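Local coordinates for protein glycoside Hydrolase (Bacteroides plebeius, PDB 5T3B) that probably hydrolyses glycosidic bonds in algal galactans such as agarose, as a glycoside hydrolase family 50 enzyme of a human gut bacterium, at residues A[228-233]-A[320-326]; A[239-243]-A[325-329]; A[314-319]-A[332-337]. All blocks are in the same frame, centred on the assembly; numbering follows the deposited sequence. Where two conformers were deposited one is given.

Contact 1 of 3, residues A[228-233]-A[320-326]; sequences CKEYLN and NAVKASK
Asn233 and Lys326, in the turns that follow two helices, cross each other obliquely and bind each other twice. The side-chain OD1 of Asn233 accepts the backbone N of Lys326 at 2.9 Å, in the carbonyl plane and on a lone pair, with an N-H...O angle of 160°. Lys326 then runs its extended chain, starting with CG anti to its own carbonyl carbon (chi1 -64°), past the asparagine amide, so that NZ reaches the backbone O of Asn233 at 3.0 Å, again on a lone pair. The other half of the amide is used as well: ND2 of Asn233 gives a hydrogen to a water that in turn donates to Ala324 O. With an alanine here, Lys326 N would probably lose its acceptor, and the lysine chain the amide it lies along. Close packing fills the interface behind these bonds. Ala321 is small enough for its CB to settle 3.4 Å from Cys228 O, while the CA atoms of Lys229 and Ala321 come within 4.2 Å. Leu232 adds apolar contacts: its CD2 lies 3.9 Å from Ala321 CB, and its CD1 meets Val322 CG2 at 3.8 Å. A second water donates to both Lys229 O and Ala321 O. Ser325 turns OG back to Val322 O at 2.7 Å; a short hydroxyl side chain suits this place, able to fold back onto that carbonyl. The local axes of 228-232 and 320-324, parts of helices 224-232 and 300-324, pass 8.2 Å apart at a signed crossing angle of -50°. Cys228 also touches Ala317 and Ile318 farther back on helix 300-324, and Leu232 reaches Phe195 of helix 195-203.

Contact 2 of 3, residues A[239-243]-A[325-329]; sequences MFRNN and SKDPE
Asp327 sets CG anti to its backbone N (chi1 180°), which carries the carboxylate across to the backbone of Asn242; there OD2 accepts Asn242 N at 2.7 Å. The N-H points almost straight at the oxygen (170°), yet it arrives from well above the carboxylate plane. Asn242 holds CG anti to its carbonyl carbon, which lays its amide alongside the carboxylate, the two running opposite ways with planes 31° apart and ND2 standing 3.3 Å from Asp327 CG. A water accepts from ND2 and donates to Lys326 O, joining the two loops a second time. Phe240 to Asn243 form a type II beta turn, whose third position takes positive phi; asparagine tolerates this better than most residues. On the facing loop, Ser325 OG accepts Asp327 N in an ST turn and Asp327 OD1 accepts Glu329 N at 3.0 Å in an Asx turn, two short-range bonds that fix the aspartate. Beside them, in one of the two conformers of Arg241, Lys326 CD lies 3.9 Å above one face of the guanidinium, toward its rim. The two cations are near each other, but Arg241 NH2 bonds to Ser234 O and Leu232 O, and Lys326 NZ to Asn233 O. With a salt bridge from Arg100 and two backbone N-H groups, the Asp327 carboxylate is likely to remain ionised despite its burial.

Contact 3 of 3, residues A[314-319]-A[332-337]; sequences YYSAIK and YLGSRL
One buried side of helix 300-324 packs on the loop segment 332-337 that follows it, in a fold probably of the (beta/alpha)8 type: Tyr314, Tyr315 and Ile318 close round Tyr332. Ile318 CG2 stands over the centre of the Tyr332 ring, a CH-pi contact of 3.6 Å to the centroid and 14° off the normal. Gly334 N of the same loop lies against the opposite face, offset toward the rim. At the backbone angles of Gly334 (phi 85°) a CB would press on Leu333 O, and a residue without a side chain fits. With CG anti to its backbone N (chi1 179°), Tyr332 sends its ring to the helix, where OH lies at the edge of the Tyr315 ring, 3.2 Å from CD1, and 3.5 Å from Tyr314 CE2. Tyr315 crosses Tyr332 at about a right angle; its OH forms a 2.7 Å hydrogen bond with Ser335 OG, and a water links the same hydroxyl to Ser335 N. Leu337 meets this phenol from the opposite direction, CD2 being 3.5 Å from Tyr315 OH. Tyrosine suits these buried places because the ring fills space while the hydroxyl finds a partner: Tyr332 OH bonds to Ser251 OG, and Tyr314 OH to Asp252. Backbone bonds tie Gly334 to Ser251 and Leu337 to Ser359 and Asn361 of strand 358-361, while Tyr315 and Leu337 also touch helix 345-354.

How the contacts relate
Helix 300-324 and the chain that follows it run through all three contacts. Contacts 1 and 2 have centres about 9 Å apart and share Ser325 and Lys326; Leu232 O probably accepts a hydrogen bond from Arg241 NH2, at 3.0 Å. Contact 3, centred about 12 Å from contact 1, uses an earlier part of the helix, where Cys228 SG packs 3.8 Å from Ile318 CG1. The segments of contacts 2 and 3 alternate along the chain, with centres about 16 Å apart. Contact 3 is the most buried; its Arg336 binds Glu389, Asn253 and the backbone of Glu254, an Asn-Glu pair and later Glu resembling the catalytic pattern of such barrels, so it probably lies nearest the active site.

Contact 1 of 3, residues A[228-233]-A[320-326]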
loop_
_atom_site.group_PDB
_atom_site.type_symbol
_atom_site.label_atom_id
_atom_site.label_comp_id
_atom_site.label_asym_id
_atom_site.label_seq_id
_atom_site.Cartn_x
_atom_site.Cartn_y
_atom_site.Cartn_z
ATOM N N CYS A 228 -4.428 -21.405 7.941
ATOM C CA CYS A 228 -3.447 -20.337 7.847
ATOM C C CYS A 228 -2.065 -20.793 8.333
ATOM O O CYS A 228 -1.017 -20.452 7.763
ATOM C CB CYS A 228 -3.954 -19.082 8.615
ATOM S SG CYS A 228 -5.265 -18.177 7.850
ATOM N N LYS A 229 -2.056 -21.499 9.480
ATOM C CA LYS A 229 -0.773 -22.022 10.009
ATOM C C LYS A 229 -0.052 -22.897 8.961
ATOM O O LYS A 229 1.151 -22.798 8.750
ATOM C CB LYS A 229 -1.004 -22.742 11.329
ATOM C CG LYS A 229 -1.301 -21.789 12.479
ATOM C CD LYS A 229 -1.701 -22.436 13.760
ATOM C CE LYS A 229 -1.915 -21.412 14.849
ATOM N NZ LYS A 229 -2.218 -22.106 16.110
ATOM N N GLU A 230 -0.783 -23.812 8.360
ATOM C CA GLU A 230 -0.241 -24.706 7.358
ATOM C C GLU A 230 0.273 -23.939 6.160
ATOM O O GLU A 230 1.347 -24.221 5.661
ATOM C CB GLU A 230 -1.264 -25.765 6.976
ATOM C CG GLU A 230 -1.566 -26.708 8.124
ATOM C CD GLU A 230 -2.662 -27.708 7.835
ATOM O OE1 GLU A 230 -3.092 -27.820 6.645
ATOM O OE2 GLU A 230 -3.118 -28.396 8.810
ATOM N N TYR A 231 -0.504 -22.922 5.729
ATOM C CA TYR A 231 -0.115 -22.185 4.523
ATOM C C TYR A 231 1.173 -21.436 4.771
ATOM O O TYR A 231 2.059 -21.443 3.927
ATOM C CB TYR A 231 -1.259 -21.267 4.115
ATOM C CG TYR A 231 -1.086 -20.697 2.712
ATOM C CD1 TYR A 231 -0.997 -21.515 1.600
ATOM C CD2 TYR A 231 -1.073 -19.322 2.501
ATOM C CE1 TYR A 231 -0.883 -20.985 0.296
ATOM C CE2 TYR A 231 -0.938 -18.780 1.233
ATOM C CZ TYR A 231 -0.868 -19.596 0.148
ATOM O OH TYR A 231 -0.755 -19.093 -1.109
ATOM N N LEU A 232 1.339 -20.807 5.930
ATOM C CA LEU A 232 2.592 -20.130 6.242
ATOM C C LEU A 232 3.811 -21.018 6.227
ATOM O O LEU A 232 4.876 -20.563 5.911
ATOM C CB LEU A 232 2.558 -19.404 7.585
ATOM C CG LEU A 232 2.191 -17.903 7.522
ATOM C CD1 LEU A 232 3.324 -17.091 6.925
ATOM C CD2 LEU A 232 0.878 -17.622 6.824
ATOM N N ASN A 233 3.585 -22.287 6.575
ATOM C CA ASN A 233 4.665 -23.280 6.570
ATOM C C ASN A 233 4.840 -24.053 5.265
ATOM O O ASN A 233 5.701 -24.917 5.172
ATOM C CB ASN A 233 4.523 -24.198 7.798
ATOM C CG ASN A 233 5.248 -23.669 8.991
ATOM O OD1 ASN A 233 5.889 -22.619 8.965
ATOM N ND2 ASN A 233 5.140 -24.402 10.092
ATOM N N ASN A 320 -1.206 -15.042 13.895
ATOM C CA ASN A 320 -0.911 -16.247 14.719
ATOM C C ASN A 320 -0.199 -17.320 13.896
ATOM O O ASN A 320 0.641 -18.032 14.374
ATOM C CB ASN A 320 -2.169 -16.732 15.402
ATOM C CG ASN A 320 -2.603 -15.747 16.476
ATOM O OD1 ASN A 320 -1.761 -15.128 17.101
ATOM N ND2 ASN A 320 -3.891 -15.647 16.758
ATOM N N ALA A 321 -0.550 -17.419 12.616
ATOM C CA ALA A 321 0.144 -18.320 11.720
ATOM C C ALA A 321 1.612 -17.949 11.536
ATOM O O ALA A 321 2.459 -18.823 11.528
ATOM C CB ALA A 321 -0.520 -18.378 10.372
ATOM N N VAL A 322 1.905 -16.661 11.374
ATOM C CA VAL A 322 3.295 -16.229 11.307
ATOM C C VAL A 322 4.028 -16.587 12.607
ATOM O O VAL A 322 5.121 -17.122 12.569
ATOM C CB VAL A 322 3.406 -14.727 10.986
ATOM C CG1 VAL A 322 4.857 -14.270 11.055
ATOM C CG2 VAL A 322 2.823 -14.409 9.625
ATOM N N LYS A 323 3.408 -16.307 13.743
ATOM C CA LYS A 323 4.096 -16.516 15.020
ATOM C C LYS A 323 4.393 -17.983 15.220
ATOM O O LYS A 323 5.461 -18.321 15.753
ATOM C CB LYS A 323 3.254 -15.975 16.152
ATOM C CG LYS A 323 3.705 -16.462 17.525
ATOM C CD LYS A 323 2.852 -15.816 18.585
ATOM C CE LYS A 323 3.137 -16.382 19.969
ATOM N NZ LYS A 323 4.521 -16.868 20.065
ATOM N N ALA A 324 3.498 -18.845 14.742
ATOM C CA ALA A 324 3.694 -20.298 14.880
ATOM C C ALA A 324 4.571 -20.958 13.836
ATOM O O ALA A 324 4.860 -22.170 13.901
ATOM C CB ALA A 324 2.334 -21.017 14.888
ATOM N N SER A 325 4.999 -20.176 12.853
ATOM C CA SER A 325 5.651 -20.691 11.660
ATOM C C SER A 325 7.133 -20.917 11.845
ATOM O O SER A 325 7.696 -20.539 12.860
ATOM C CB SER A 325 5.447 -19.721 10.486
ATOM O OG SER A 325 6.274 -18.549 10.605
ATOM N N LYS A 326 7.762 -21.371 10.768
ATOM C CA LYS A 326 9.196 -21.473 10.653
ATOM C C LYS A 326 9.907 -20.112 10.580
ATOM O O LYS A 326 11.137 -20.076 10.625
ATOM C CB LYS A 326 9.499 -22.256 9.363
ATOM C CG LYS A 326 8.996 -23.691 9.370
ATOM C CD LYS A 326 8.890 -24.249 7.925
ATOM C CE LYS A 326 8.241 -25.615 7.877
ATOM N NZ LYS A 326 8.158 -25.980 6.446
HETATM O O HOH W 1 2.524 -21.644 11.002
HETATM O O HOH W 2 6.442 -24.020 12.665
#

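Contact 2 of 3, residues A[239-243]-A[325-329]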
loop_
_atom_site.group_PDB
_atom_site.type_symbol
_atom_site.label_atom_id
_atom_site.label_comp_id
_atom_site.label_asym_id
_atom_site.label_seq_id
_atom_site.Cartn_x
_atom_site.Cartn_y
_atom_site.Cartn_z
ATOM N N MET A 239 10.369 -19.349 -0.571
ATOM C CA MET A 239 11.444 -18.411 -0.948
ATOM C C MET A 239 11.489 -17.127 -0.112
ATOM O O MET A 239 12.421 -16.339 -0.199
ATOM C CB MET A 239 11.376 -18.066 -2.424
ATOM C CG MET A 239 10.225 -17.212 -2.816
ATOM S SD MET A 239 10.321 -16.662 -4.595
ATOM C CE MET A 239 10.409 -18.124 -5.406
ATOM N N PHE A 240 10.466 -16.941 0.718
ATOM C CA PHE A 240 10.312 -15.719 1.464
ATOM C C PHE A 240 10.709 -15.829 2.926
ATOM O O PHE A 240 11.185 -14.863 3.542
ATOM C CB PHE A 240 8.912 -15.169 1.361
ATOM C CG PHE A 240 8.445 -14.956 -0.054
ATOM C CD1 PHE A 240 9.128 -14.070 -0.907
ATOM C CD2 PHE A 240 7.399 -15.657 -0.601
ATOM C CE1 PHE A 240 8.716 -13.882 -2.230
ATOM C CE2 PHE A 240 6.978 -15.441 -1.911
ATOM C CZ PHE A 240 7.650 -14.557 -2.715
ATOM N N ARG A 241 10.501 -16.999 3.508
ATOM C CA ARG A 241 10.765 -17.126 4.930
ATOM C C ARG A 241 12.277 -17.017 5.195
ATOM O O ARG A 241 13.086 -17.533 4.426
ATOM C CB ARG A 241 10.206 -18.448 5.460
ATOM C CG ARG A 241 10.867 -19.684 4.925
ATOM C CD ARG A 241 10.322 -20.827 5.781
ATOM N NE ARG A 241 8.901 -21.089 5.630
ATOM C CZ ARG A 241 8.420 -21.871 4.694
ATOM N NH1 ARG A 241 9.261 -22.568 3.884
ATOM N NH2 ARG A 241 7.098 -21.972 4.564
ATOM N N ASN A 242 12.616 -16.369 6.304
ATOM C CA ASN A 242 14.010 -16.221 6.727
ATOM C C ASN A 242 14.910 -15.568 5.699
ATOM O O ASN A 242 16.096 -15.805 5.623
ATOM C CB ASN A 242 14.582 -17.565 7.166
ATOM C CG ASN A 242 13.785 -18.158 8.304
ATOM O OD1 ASN A 242 13.223 -19.290 8.220
ATOM N ND2 ASN A 242 13.670 -17.411 9.310
ATOM N N ASN A 243 14.315 -14.706 4.890
ATOM C CA ASN A 243 15.003 -14.060 3.796
ATOM C C ASN A 243 15.079 -12.570 4.135
ATOM O O ASN A 243 14.025 -11.880 4.136
ATOM C CB ASN A 243 14.256 -14.333 2.509
ATOM C CG ASN A 243 14.982 -13.779 1.305
ATOM O OD1 ASN A 243 15.698 -12.756 1.394
ATOM N ND2 ASN A 243 14.822 -14.448 0.193
ATOM N N SER A 325 4.999 -20.176 12.853
ATOM C CA SER A 325 5.651 -20.691 11.660
ATOM C C SER A 325 7.133 -20.917 11.845
ATOM O O SER A 325 7.696 -20.539 12.860
ATOM C CB SER A 325 5.447 -19.721 10.486
ATOM O OG SER A 325 6.274 -18.549 10.605
ATOM N N LYS A 326 7.762 -21.371 10.768
ATOM C CA LYS A 326 9.196 -21.473 10.653
ATOM C C LYS A 326 9.907 -20.112 10.580
ATOM O O LYS A 326 11.137 -20.076 10.625
ATOM C CB LYS A 326 9.499 -22.256 9.363
ATOM C CG LYS A 326 8.996 -23.691 9.370
ATOM C CD LYS A 326 8.890 -24.249 7.925
ATOM C CE LYS A 326 8.241 -25.615 7.877
ATOM N NZ LYS A 326 8.158 -25.980 6.446
ATOM N N ASP A 327 9.169 -19.020 10.496
ATOM C CA ASP A 327 9.799 -17.668 10.475
ATOM C C ASP A 327 8.890 -16.628 11.187
ATOM O O ASP A 327 8.185 -15.843 10.518
ATOM C CB ASP A 327 10.158 -17.196 9.087
ATOM C CG ASP A 327 10.789 -15.816 9.109
ATOM O OD1 ASP A 327 11.156 -15.322 10.236
ATOM O OD2 ASP A 327 10.859 -15.186 8.040
ATOM N N PRO A 328 8.905 -16.599 12.505
ATOM C CA PRO A 328 8.065 -15.636 13.198
ATOM C C PRO A 328 8.434 -14.169 13.034
ATOM O O PRO A 328 7.708 -13.302 13.458
ATOM C CB PRO A 328 8.188 -16.028 14.667
ATOM C CG PRO A 328 8.781 -17.359 14.663
ATOM C CD PRO A 328 9.565 -17.564 13.408
ATOM N N GLU A 329 9.589 -13.871 12.401
ATOM C CA GLU A 329 10.035 -12.526 12.208
ATOM C C GLU A 329 9.628 -11.936 10.848
ATOM O O GLU A 329 9.902 -10.740 10.623
ATOM C CB GLU A 329 11.561 -12.387 12.360
ATOM C CG GLU A 329 12.051 -12.569 13.789
ATOM C CD GLU A 329 13.552 -12.629 13.808
ATOM O OE1 GLU A 329 14.216 -11.550 13.961
ATOM O OE2 GLU A 329 14.093 -13.772 13.571
HETATM O O HOH W 3 13.363 -18.306 11.930
#

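Contact 3 of 3, residues A[314-319]-A[332-337]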
loop_
_atom_site.group_PDB
_atom_site.type_symbol
_atom_site.label_atom_id
_atom_site.label_comp_id
_atom_site.label_asym_id
_atom_site.label_seq_id
_atom_site.Cartn_x
_atom_site.Cartn_y
_atom_site.Cartn_z
ATOM N N TYR A 314 -9.905 -12.692 10.652
ATOM C CA TYR A 314 -9.010 -12.753 9.513
ATOM C C TYR A 314 -7.556 -12.472 9.932
ATOM O O TYR A 314 -6.667 -13.301 9.764
ATOM C CB TYR A 314 -9.537 -11.793 8.451
ATOM C CG TYR A 314 -8.677 -11.764 7.228
ATOM C CD1 TYR A 314 -8.782 -12.755 6.260
ATOM C CD2 TYR A 314 -7.691 -10.792 7.068
ATOM C CE1 TYR A 314 -7.967 -12.766 5.138
ATOM C CE2 TYR A 314 -6.895 -10.794 5.934
ATOM C CZ TYR A 314 -6.990 -11.807 5.023
ATOM O OH TYR A 314 -6.190 -11.792 3.915
ATOM N N TYR A 315 -7.344 -11.252 10.448
ATOM C CA TYR A 315 -5.998 -10.817 10.742
ATOM C C TYR A 315 -5.347 -11.622 11.861
ATOM O O TYR A 315 -4.139 -11.907 11.784
ATOM C CB TYR A 315 -5.988 -9.335 11.092
ATOM C CG TYR A 315 -6.273 -8.364 9.947
ATOM C CD1 TYR A 315 -5.590 -8.439 8.725
ATOM C CD2 TYR A 315 -7.213 -7.371 10.106
ATOM C CE1 TYR A 315 -5.812 -7.482 7.762
ATOM C CE2 TYR A 315 -7.421 -6.419 9.140
ATOM C CZ TYR A 315 -6.732 -6.497 7.963
ATOM O OH TYR A 315 -6.982 -5.525 6.976
ATOM N N SER A 316 -6.112 -12.007 12.873
ATOM C CA SER A 316 -5.519 -12.740 13.936
ATOM C C SER A 316 -5.077 -14.121 13.505
ATOM O O SER A 316 -4.001 -14.596 13.906
ATOM C CB SER A 316 -6.476 -12.784 15.122
ATOM O OG SER A 316 -7.628 -13.605 14.824
ATOM N N ALA A 317 -5.844 -14.773 12.634
ATOM C CA ALA A 317 -5.431 -16.068 12.136
ATOM C C ALA A 317 -4.084 -15.987 11.417
ATOM O O ALA A 317 -3.246 -16.867 11.529
ATOM C CB ALA A 317 -6.462 -16.644 11.178
ATOM N N ILE A 318 -3.910 -14.935 10.615
ATOM C CA ILE A 318 -2.718 -14.818 9.821
ATOM C C ILE A 318 -1.501 -14.448 10.698
ATOM O O ILE A 318 -0.430 -15.012 10.586
ATOM C CB ILE A 318 -2.967 -13.870 8.648
ATOM C CG1 ILE A 318 -4.045 -14.536 7.737
ATOM C CG2 ILE A 318 -1.658 -13.627 7.892
ATOM C CD1 ILE A 318 -4.669 -13.585 6.728
ATOM N N LYS A 319 -1.688 -13.470 11.602
ATOM C CA LYS A 319 -0.618 -13.136 12.491
ATOM C C LYS A 319 -0.212 -14.339 13.373
ATOM O O LYS A 319 0.987 -14.613 13.557
ATOM C CB LYS A 319 -0.952 -11.929 13.346
ATOM C CG LYS A 319 0.166 -11.469 14.266
ATOM C CD LYS A 319 1.460 -11.096 13.505
ATOM C CE LYS A 319 2.451 -10.386 14.412
ATOM N NZ LYS A 319 2.174 -8.949 14.434
ATOM N N TYR A 332 3.986 -9.028 8.654
ATOM C CA TYR A 332 2.676 -9.111 8.072
ATOM C C TYR A 332 2.183 -7.692 7.807
ATOM O O TYR A 332 1.966 -6.905 8.714
ATOM C CB TYR A 332 1.730 -9.886 8.947
ATOM C CG TYR A 332 0.326 -9.995 8.420
ATOM C CD1 TYR A 332 0.063 -10.100 7.059
ATOM C CD2 TYR A 332 -0.733 -9.954 9.277
ATOM C CE1 TYR A 332 -1.242 -10.188 6.564
ATOM C CE2 TYR A 332 -2.025 -10.057 8.843
ATOM C CZ TYR A 332 -2.302 -10.152 7.487
ATOM O OH TYR A 332 -3.567 -10.198 7.004
ATOM N N LEU A 333 1.996 -7.395 6.508
ATOM C CA LEU A 333 1.653 -6.016 6.062
ATOM C C LEU A 333 0.187 -5.897 5.684
ATOM O O LEU A 333 -0.168 -4.894 5.052
ATOM C CB LEU A 333 2.547 -5.641 4.904
ATOM C CG LEU A 333 4.051 -5.823 5.088
ATOM C CD1 LEU A 333 4.800 -5.484 3.808
ATOM C CD2 LEU A 333 4.602 -5.007 6.228
ATOM N N GLY A 334 -0.642 -6.815 6.119
ATOM C CA GLY A 334 -2.079 -6.640 5.982
ATOM C C GLY A 334 -2.678 -7.057 4.662
ATOM O O GLY A 334 -2.147 -7.891 3.937
ATOM N N SER A 335 -3.865 -6.507 4.409
ATOM C CA SER A 335 -4.739 -6.928 3.301
ATOM C C SER A 335 -5.108 -5.810 2.326
ATOM O O SER A 335 -5.940 -6.058 1.464
ATOM C CB SER A 335 -6.057 -7.506 3.847
ATOM O OG SER A 335 -6.870 -6.523 4.445
ATOM N N ARG A 336 -4.454 -4.655 2.415
ATOM C CA ARG A 336 -4.608 -3.615 1.389
ATOM C C ARG A 336 -6.062 -3.113 1.377
ATOM O O ARG A 336 -6.823 -3.352 0.465
ATOM C CB ARG A 336 -4.089 -4.099 0.049
ATOM C CG ARG A 336 -2.725 -4.748 0.137
ATOM C CD ARG A 336 -2.338 -5.549 -1.084
ATOM N NE ARG A 336 -2.246 -4.699 -2.256
ATOM C CZ ARG A 336 -1.177 -3.975 -2.540
ATOM N NH1 ARG A 336 -1.188 -3.150 -3.581
ATOM N NH2 ARG A 336 -0.058 -4.108 -1.859
ATOM N N LEU A 337 -6.409 -2.453 2.489
ATOM C CA LEU A 337 -7.759 -1.955 2.697
ATOM C C LEU A 337 -8.021 -0.851 1.729
ATOM O O LEU A 337 -7.126 -0.135 1.297
ATOM C CB LEU A 337 -7.896 -1.424 4.151
ATOM C CG LEU A 337 -7.804 -2.526 5.235
ATOM C CD1 LEU A 337 -7.510 -1.904 6.571
ATOM C CD2 LEU A 337 -9.095 -3.332 5.283
HETATM O O HOH W 4 -4.352 -3.980 5.925
#